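Defensin (Pachyrhizus erosus, PDB 3PSM) probably acts in plant defence as an antifungal peptide, a small disulfide-stabilised protein that assembles into a dimer. Local coordinates at residues D21-K25 and R40-T44. Sequence-based numbering, arbitrary orientation.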
loop_
_atom_site.group_PDB
_atom_site.type_symbol
_atom_site.label_atom_id
_atom_site.label_comp_id
_atom_site.label_asym_id
_atom_site.label_seq_id
_atom_site.Cartn_x
_atom_site.Cartn_y
_atom_site.Cartn_z
ATOM N N ASP A 21 4.180 -0.621 -2.830
ATOM C CA ASP A 21 3.976 -0.785 -1.383
ATOM C C ASP A 21 3.241 -2.073 -1.081
ATOM O O ASP A 21 3.581 -2.798 -0.143
ATOM C CB ASP A 21 3.237 0.435 -0.851
ATOM C CG ASP A 21 3.350 0.659 0.633
ATOM O OD1 ASP A 21 4.412 0.366 1.209
ATOM O OD2 ASP A 21 2.351 1.148 1.217
ATOM N N ASP A 22 2.228 -2.399 -1.890
ATOM C CA ASP A 22 1.509 -3.657 -1.773
ATOM C C ASP A 22 2.469 -4.830 -1.903
ATOM O O ASP A 22 2.549 -5.718 -1.059
ATOM C CB ASP A 22 0.407 -3.691 -2.842
ATOM C CG ASP A 22 -0.321 -4.989 -3.036
ATOM O OD1 ASP A 22 -0.311 -5.826 -2.114
ATOM O OD2 ASP A 22 -0.869 -5.201 -4.150
ATOM N N HIS A 23 3.248 -4.838 -3.012
ATOM C CA HIS A 23 4.213 -5.903 -3.208
ATOM C C HIS A 23 5.147 -6.043 -2.013
ATOM O O HIS A 23 5.391 -7.141 -1.480
ATOM C CB HIS A 23 5.012 -5.636 -4.509
ATOM C CG HIS A 23 6.133 -6.646 -4.664
ATOM N ND1 HIS A 23 5.930 -7.833 -5.354
ATOM C CD2 HIS A 23 7.404 -6.605 -4.181
ATOM C CE1 HIS A 23 7.070 -8.497 -5.249
ATOM N NE2 HIS A 23 7.947 -7.807 -4.550
ATOM N N CYS A 24 5.776 -4.938 -1.625
ATOM C CA CYS A 24 6.799 -4.994 -0.575
ATOM C C CYS A 24 6.214 -5.447 0.755
ATOM O O CYS A 24 6.813 -6.249 1.445
ATOM C CB CYS A 24 7.485 -3.644 -0.437
ATOM S SG CYS A 24 8.461 -3.206 -1.918
ATOM N N LYS A 25 5.024 -4.924 1.122
ATOM C CA LYS A 25 4.395 -5.292 2.392
ATOM C C LYS A 25 3.859 -6.712 2.362
ATOM O O LYS A 25 3.967 -7.444 3.360
ATOM C CB LYS A 25 3.276 -4.312 2.732
ATOM C CG LYS A 25 3.740 -2.963 3.177
ATOM C CD LYS A 25 2.626 -1.950 3.327
ATOM C CE LYS A 25 3.100 -0.695 4.068
ATOM N NZ LYS A 25 2.205 0.441 3.932
ATOM N N ARG A 40 11.245 1.653 -11.128
ATOM C CA ARG A 40 11.308 0.340 -10.492
ATOM C C ARG A 40 10.810 0.462 -9.047
ATOM O O ARG A 40 10.758 1.540 -8.458
ATOM C CB ARG A 40 12.737 -0.198 -10.485
ATOM C CG ARG A 40 13.207 -0.496 -11.917
ATOM C CD ARG A 40 14.549 -1.205 -11.934
ATOM N NE ARG A 40 15.545 -0.279 -11.432
ATOM C CZ ARG A 40 16.850 -0.446 -11.508
ATOM N NH1 ARG A 40 17.318 -1.540 -12.067
ATOM N NH2 ARG A 40 17.648 0.505 -10.984
ATOM N N CYS A 41 10.398 -0.693 -8.524
ATOM C CA CYS A 41 9.872 -0.818 -7.178
ATOM C C CYS A 41 10.989 -1.136 -6.203
ATOM O O CYS A 41 11.739 -2.104 -6.390
ATOM C CB CYS A 41 8.838 -1.954 -7.166
ATOM S SG CYS A 41 8.196 -2.404 -5.532
ATOM N N TRP A 42 11.123 -0.302 -5.181
ATOM C CA TRP A 42 12.121 -0.418 -4.138
ATOM C C TRP A 42 11.416 -0.634 -2.803
ATOM O O TRP A 42 10.511 0.089 -2.430
ATOM C CB TRP A 42 12.951 0.878 -4.045
ATOM C CG TRP A 42 13.835 1.106 -5.256
ATOM C CD1 TRP A 42 13.434 1.493 -6.509
ATOM C CD2 TRP A 42 15.261 0.985 -5.293
ATOM N NE1 TRP A 42 14.564 1.585 -7.302
ATOM C CE2 TRP A 42 15.677 1.285 -6.608
ATOM C CE3 TRP A 42 16.236 0.620 -4.354
ATOM C CZ2 TRP A 42 16.999 1.233 -6.994
ATOM C CZ3 TRP A 42 17.571 0.603 -4.771
ATOM C CH2 TRP A 42 17.917 0.921 -6.069
ATOM N N CYS A 43 11.875 -1.675 -2.085
ATOM C CA CYS A 43 11.363 -1.986 -0.800
ATOM C C CYS A 43 12.330 -1.505 0.289
ATOM O O CYS A 43 13.562 -1.601 0.153
ATOM C CB CYS A 43 11.176 -3.500 -0.580
ATOM S SG CYS A 43 10.131 -4.359 -1.767
ATOM N N THR A 44 11.778 -1.064 1.386
ATOM C CA THR A 44 12.511 -0.749 2.620
ATOM C C THR A 44 12.326 -1.868 3.622
ATOM O O THR A 44 11.221 -2.347 3.823
ATOM C CB THR A 44 12.024 0.585 3.203
ATOM O OG1 THR A 44 12.292 1.614 2.235
ATOM C CG2 THR A 44 12.755 0.968 4.467
#
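Asp-21 turns away from strand 41-44, and its carboxylate, OD2, forms a salt bridge with Lys-25 NZ (2.8 Å) one helical turn on and another with Arg-36 of the second subunit. Acidic Asp-22, out of the strand's reach, likewise suits the dimer interface, pairing with Arg-40 of that subunit. His-23 points toward the strand; the edge of its ring, at CD2, lies 4.3 Å from Cys-43 SG, while NE2 is hydrogen-bonded to Glu-28, so a flat, polar ring can border the sulfurs with NE2 still paired. Cys-24 SG then bonds to Cys-43 SG (2.0 Å, chi3 -79°). With Cys-20 to Cys-41 one helical turn earlier, this gives the cysteine-stabilised alpha-beta motif of plant defensins: CXXXC on the helix matches CXC on the strand, since i and i+4 share a helix face as i and i+2 share a strand face. Cys-24 SG also packs 3.7 Å from Cys-41 SG, while Trp-42, between the two strand cysteines, points away. Lys-25 also faces away, its long chain reaching back to Asp-21.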